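Local coordinates for protein FAD-dependent oxidoreductase (Actinomadura kijaniata, PDB 3M9V) that probably acts as a flavin-dependent oxidoreductase of the acyl-CoA dehydrogenase family on a dTDP-linked sugar in the biosynthesis of D-kijanose, at residues R124-R129 with H238-D243; P199-D204 with C232-D237. One frame throughout, in Å; residues are numbered along the deposited sequence.

Contact 1 (R124-R129 with H238-D243); sequences RTLAER and HVLMRD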
loop_
_atom_site.group_PDB
_atom_site.type_symbol
_atom_site.label_atom_id
_atom_site.label_comp_id
_atom_site.label_asym_id
_atom_site.label_seq_id
_atom_site.Cartn_x
_atom_site.Cartn_y
_atom_site.Cartn_z
ATOM N N ARG A 124 16.911 21.385 40.625
ATOM C CA ARG A 124 15.630 21.592 41.285
ATOM C C ARG A 124 15.257 23.055 41.461
ATOM O O ARG A 124 14.097 23.424 41.264
ATOM C CB ARG A 124 15.582 20.923 42.656
ATOM C CG ARG A 124 15.554 19.402 42.640
ATOM C CD ARG A 124 15.140 18.888 44.017
ATOM N NE ARG A 124 15.997 19.449 45.065
ATOM C CZ ARG A 124 17.159 18.917 45.449
ATOM N NH1 ARG A 124 17.876 19.486 46.408
ATOM N NH2 ARG A 124 17.613 17.808 44.880
ATOM N N THR A 125 16.229 23.871 41.872
ATOM C CA THR A 125 16.031 25.299 42.138
ATOM C C THR A 125 15.668 25.997 40.828
ATOM O O THR A 125 14.721 26.791 40.765
ATOM C CB THR A 125 17.355 25.973 42.599
ATOM O OG1 THR A 125 17.901 25.266 43.715
ATOM C CG2 THR A 125 17.125 27.410 43.007
ATOM N N LEU A 126 16.452 25.698 39.793
ATOM C CA LEU A 126 16.262 26.315 38.492
ATOM C C LEU A 126 14.933 25.874 37.876
ATOM O O LEU A 126 14.140 26.710 37.455
ATOM C CB LEU A 126 17.461 25.986 37.599
ATOM C CG LEU A 126 17.247 26.337 36.129
ATOM C CD1 LEU A 126 17.141 27.854 36.003
ATOM C CD2 LEU A 126 18.417 25.824 35.294
ATOM N N ALA A 127 14.691 24.565 37.841
ATOM C CA ALA A 127 13.422 23.995 37.393
ATOM C C ALA A 127 12.243 24.641 38.103
ATOM O O ALA A 127 11.253 25.029 37.458
ATOM C CB ALA A 127 13.399 22.494 37.652
ATOM N N GLU A 128 12.356 24.758 39.430
ATOM C CA GLU A 128 11.277 25.362 40.233
ATOM C C GLU A 128 10.978 26.813 39.835
ATOM O O GLU A 128 9.821 27.240 39.692
ATOM C CB GLU A 128 11.559 25.296 41.748
ATOM C CG GLU A 128 10.415 25.903 42.542
ATOM C CD GLU A 128 10.493 25.761 44.049
ATOM O OE1 GLU A 128 9.883 26.620 44.711
ATOM O OE2 GLU A 128 11.088 24.810 44.595
ATOM N N ARG A 129 12.043 27.579 39.624
ATOM C CA ARG A 129 11.829 28.961 39.203
ATOM C C ARG A 129 11.103 29.018 37.864
ATOM O O ARG A 129 10.113 29.735 37.701
ATOM C CB ARG A 129 13.122 29.782 39.152
ATOM C CG ARG A 129 12.780 31.270 39.261
ATOM C CD ARG A 129 13.742 32.107 40.113
ATOM N NE ARG A 129 15.101 32.139 39.568
ATOM C CZ ARG A 129 16.141 31.501 40.098
ATOM N NH1 ARG A 129 17.324 31.595 39.503
ATOM N NH2 ARG A 129 16.011 30.789 41.213
ATOM N N HIS A 238 22.614 28.438 35.755
ATOM C CA HIS A 238 21.640 28.364 34.669
ATOM C C HIS A 238 22.035 27.304 33.647
ATOM O O HIS A 238 21.607 27.328 32.489
ATOM C CB HIS A 238 21.508 29.715 33.984
ATOM C CG HIS A 238 20.729 30.687 34.800
ATOM N ND1 HIS A 238 20.267 31.882 34.300
ATOM C CD2 HIS A 238 20.320 30.627 36.087
ATOM C CE1 HIS A 238 19.600 32.518 35.245
ATOM N NE2 HIS A 238 19.613 31.776 36.338
ATOM N N VAL A 239 22.864 26.382 34.122
ATOM C CA VAL A 239 23.396 25.309 33.292
ATOM C C VAL A 239 23.144 23.957 33.956
ATOM O O VAL A 239 23.631 23.740 35.072
ATOM C CB VAL A 239 24.896 25.509 33.077
ATOM C CG1 VAL A 239 25.453 24.354 32.268
ATOM C CG2 VAL A 239 25.107 26.831 32.338
ATOM N N LEU A 240 22.378 23.079 33.304
ATOM C CA LEU A 240 22.288 21.684 33.735
ATOM C C LEU A 240 23.332 20.836 33.001
ATOM O O LEU A 240 23.156 20.516 31.829
ATOM C CB LEU A 240 20.881 21.134 33.489
ATOM C CG LEU A 240 19.629 21.963 33.820
ATOM C CD1 LEU A 240 18.568 21.686 32.765
ATOM C CD2 LEU A 240 19.019 21.696 35.189
ATOM N N MET A 241 24.430 20.481 33.655
ATOM C CA MET A 241 25.432 19.604 33.059
ATOM C C MET A 241 24.920 18.179 32.873
ATOM O O MET A 241 24.466 17.562 33.826
ATOM C CB MET A 241 26.655 19.540 33.975
ATOM C CG MET A 241 27.342 20.878 34.160
ATOM S SD MET A 241 28.298 21.333 32.694
ATOM C CE MET A 241 29.144 19.773 32.428
ATOM N N ARG A 242 24.982 17.621 31.672
ATOM C CA ARG A 242 24.591 16.220 31.511
ATOM C C ARG A 242 25.856 15.360 31.545
ATOM O O ARG A 242 26.779 15.661 32.301
ATOM C CB ARG A 242 23.826 16.023 30.200
ATOM C CG ARG A 242 22.651 16.965 30.004
ATOM C CD ARG A 242 21.723 17.003 31.205
ATOM N NE ARG A 242 20.548 17.819 30.888
ATOM C CZ ARG A 242 19.471 17.986 31.654
ATOM N NH1 ARG A 242 19.366 17.400 32.835
ATOM N NH2 ARG A 242 18.476 18.758 31.240
ATOM N N ASP A 243 25.966 14.304 30.747
ATOM C CA ASP A 243 27.231 13.566 30.803
ATOM C C ASP A 243 28.150 13.746 29.601
ATOM O O ASP A 243 27.811 14.475 28.666
ATOM C CB ASP A 243 27.086 12.085 31.176
ATOM C CG ASP A 243 25.738 11.497 30.785
ATOM O OD1 ASP A 243 24.917 11.265 31.697
ATOM O OD2 ASP A 243 25.493 11.261 29.585
#
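Leu126 reaches from helix 121-136 to both His238 and Leu240, and its two methyls divide the work. Leu126 CD2 touches the backbone of one residue and the side chain of the other: it lies 4.2 Å from CA of His238 and 4.2 Å from CD2 of Leu240. Leu126 CD1 approaches the imidazole obliquely, 4.2 Å from CD2 of His238. With CG anti to the backbone N (chi1 168°), the isobutyl group of Leu126 is carried off the helix towards the strand. Leu240 answers from strand 239-241, and the two leucine side chains cross obliquely, an apolar meeting through one methyl each. The contact is small, with 181 Å² of surface buried in total, and no hydrogen bond links the segments.

One turn further along the helix the character changes to polar. Arg129 bends at chi2 and chi3, and this fold in the chain brings Arg129 NH1 to 3.9 Å from NE2 of His238, too far for a hydrogen bond. Each flat group meets the other at its edge, with guanidinium and ring planes 45° apart. This side of the contact is the more exposed one, whereas both leucines are buried.

CB of Leu240 sits 3.9 Å above the plane of the Arg242 guanidinium, over its centre. Arg242 also forms a salt bridge with Glu115 and touches the bound thymidine-5'-diphosphate. The arrangement is a helix-to-strand junction between the N-terminal helical domain and the middle beta domain of the acyl-CoA dehydrogenase fold, bordering the nucleotide pocket.

Contact 2 (P199-D204 with C232-D237); sequences PVVTRD and CPIPAD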
loop_
_atom_site.group_PDB
_atom_site.type_symbol
_atom_site.label_atom_id
_atom_site.label_comp_id
_atom_site.label_asym_id
_atom_site.label_seq_id
_atom_site.Cartn_x
_atom_site.Cartn_y
_atom_site.Cartn_z
ATOM N N PRO A 199 22.381 24.600 28.976
ATOM C CA PRO A 199 22.243 25.954 29.485
ATOM C C PRO A 199 20.841 26.495 29.214
ATOM O O PRO A 199 20.237 26.153 28.194
ATOM C CB PRO A 199 23.287 26.730 28.686
ATOM C CG PRO A 199 23.531 25.963 27.468
ATOM C CD PRO A 199 23.284 24.518 27.814
ATOM N N VAL A 200 20.314 27.331 30.104
ATOM C CA VAL A 200 19.050 28.005 29.828
ATOM C C VAL A 200 19.371 29.472 29.533
ATOM O O VAL A 200 19.894 30.150 30.418
ATOM C CB VAL A 200 18.106 27.903 31.052
ATOM C CG1 VAL A 200 16.862 28.745 30.837
ATOM C CG2 VAL A 200 17.712 26.456 31.322
ATOM N N VAL A 201 19.066 29.950 28.328
ATOM C CA VAL A 201 19.243 31.346 27.939
ATOM C C VAL A 201 17.909 32.089 27.942
ATOM O O VAL A 201 16.881 31.527 27.570
ATOM C CB VAL A 201 20.126 31.468 26.664
ATOM C CG1 VAL A 201 19.844 30.398 25.644
ATOM C CG2 VAL A 201 20.206 32.871 26.045
ATOM N N THR A 202 17.880 33.326 28.430
ATOM C CA THR A 202 16.636 34.079 28.437
ATOM C C THR A 202 16.712 35.071 27.291
ATOM O O THR A 202 17.768 35.349 26.723
ATOM C CB THR A 202 16.434 34.908 29.712
ATOM O OG1 THR A 202 17.500 35.867 29.746
ATOM C CG2 THR A 202 16.449 34.042 30.978
ATOM N N ARG A 203 15.551 35.602 26.931
ATOM C CA ARG A 203 15.498 36.337 25.681
ATOM C C ARG A 203 16.337 37.615 25.715
ATOM O O ARG A 203 16.839 38.068 24.690
ATOM C CB ARG A 203 14.043 36.690 25.366
ATOM C CG ARG A 203 13.891 37.077 23.913
ATOM C CD ARG A 203 12.448 37.439 23.592
ATOM N NE ARG A 203 12.340 37.585 22.142
ATOM C CZ ARG A 203 11.758 36.715 21.322
ATOM N NH1 ARG A 203 11.745 36.994 20.025
ATOM N NH2 ARG A 203 11.201 35.596 21.778
ATOM N N ASP A 204 16.485 38.227 26.882
ATOM C CA ASP A 204 17.224 39.482 26.939
ATOM C C ASP A 204 18.720 39.263 27.185
ATOM O O ASP A 204 19.398 40.204 27.576
ATOM C CB ASP A 204 16.663 40.333 28.086
ATOM C CG ASP A 204 16.643 39.564 29.401
ATOM O OD1 ASP A 204 15.551 39.399 29.989
ATOM O OD2 ASP A 204 17.708 39.079 29.850
ATOM N N CYS A 232 27.052 34.370 24.453
ATOM C CA CYS A 232 26.021 34.766 25.409
ATOM C C CYS A 232 26.512 34.372 26.788
ATOM O O CYS A 232 26.821 33.207 27.028
ATOM C CB CYS A 232 24.694 34.028 25.184
ATOM S SG CYS A 232 23.999 34.406 23.553
ATOM N N PRO A 233 26.569 35.342 27.706
ATOM C CA PRO A 233 27.022 35.016 29.051
ATOM C C PRO A 233 25.948 34.221 29.784
ATOM O O PRO A 233 24.819 34.689 29.908
ATOM C CB PRO A 233 27.175 36.407 29.691
ATOM C CG PRO A 233 26.201 37.263 28.911
ATOM C CD PRO A 233 26.470 36.798 27.506
ATOM N N ILE A 234 26.296 33.028 30.249
ATOM C CA ILE A 234 25.369 32.250 31.057
ATOM C C ILE A 234 26.010 31.965 32.408
ATOM O O ILE A 234 27.099 31.387 32.459
ATOM C CB ILE A 234 25.084 30.847 30.440
ATOM C CG1 ILE A 234 25.030 30.871 28.904
ATOM C CG2 ILE A 234 23.894 30.207 31.162
ATOM C CD1 ILE A 234 23.796 31.487 28.351
ATOM N N PRO A 235 25.313 32.329 33.491
ATOM C CA PRO A 235 25.783 32.034 34.836
ATOM C C PRO A 235 25.729 30.537 35.166
ATOM O O PRO A 235 24.919 29.801 34.599
ATOM C CB PRO A 235 24.849 32.857 35.722
ATOM C CG PRO A 235 23.607 33.060 34.925
ATOM C CD PRO A 235 24.024 33.043 33.477
ATOM N N ALA A 236 26.611 30.073 36.049
ATOM C CA ALA A 236 26.770 28.641 36.328
ATOM C C ALA A 236 25.483 27.960 36.798
ATOM O O ALA A 236 25.240 26.784 36.526
ATOM C CB ALA A 236 27.889 28.432 37.360
ATOM N N ASP A 237 24.630 28.700 37.494
ATOM C CA ASP A 237 23.424 28.067 38.008
ATOM C C ASP A 237 22.280 28.117 36.999
ATOM O O ASP A 237 21.111 27.933 37.347
ATOM C CB ASP A 237 23.016 28.753 39.310
ATOM C CG ASP A 237 22.617 30.206 39.105
ATOM O OD1 ASP A 237 22.712 30.747 37.978
ATOM O OD2 ASP A 237 22.202 30.824 40.108
#
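Strands 199-202 and 232-234 run at 121° between their N-to-C directions, with axes 8.1 Å apart at closest approach and no hydrogen bond between the segments, so they meet through side chains and not as paired neighbours. Both belong to the mixed sheet of the acyl-CoA dehydrogenase middle domain, where strand 196-202 pairs with 180-187 and 239-241, and strand 225-234 pairs with 163-172 and 208-210. The nearest alpha carbons are those of Val201 and Ile234, 6.9 Å apart, wider than between paired strands.

Ile234 carries the contact from its side, its CB directed at the opposing strand, and its two branches take separate partners. The gamma methyl, anti to the backbone N, faces Pro199, the first residue of segment 199-204: Ile234 CG2 lies 4.3 Å from CB of the Pro199 ring. Ile234 CG2 is also 4.1 Å from the carbonyl O of Val200, a van der Waals approach to the backbone. In the longer branch, CG1 stands roughly anti to the carbonyl carbon (chi1 -36°), and the turn at chi2 (-74°) sets CD1 against Val201. Ile234 thus spans two residues along one side of the strand, CG2 on Pro199 and CD1 on Val201.

All four touching residues are buried. The two segments bury 158 Å² between them, most of it on Ile234 and Val201, as part of the apolar interior of the mixed sheet. Val201 also packs on Phe208 and Ile183, while Val239 touches both Pro199 and Ile234, closing the group on the side of strand 239-241. At the far end of the isoleucine, the delta methyl Ile234 CD1 comes to rest 4.0 Å from CB of Val201.

From the N terminus, the chain passes contact 1 within helix 121-136, continues to the end of that helix, then runs through the strands of the middle domain and returns at 238-243, closing a loop with 108 residues between its segments. Contact 2 closes a shorter one, 27 residues between 199-204 and 232-237, lying wholly within the first. Its second segment leads directly into that of contact 1. The centres are 11 Å apart, and the two join where strand 239-241 pairs with strand 196-202: His238 O lies 2.7 Å from Val200 N, a probable hydrogen bond. Contact 2 thus draws the beta sheet together internally, whereas contact 1 fastens its edge to helix 121-136 of the N-terminal domain.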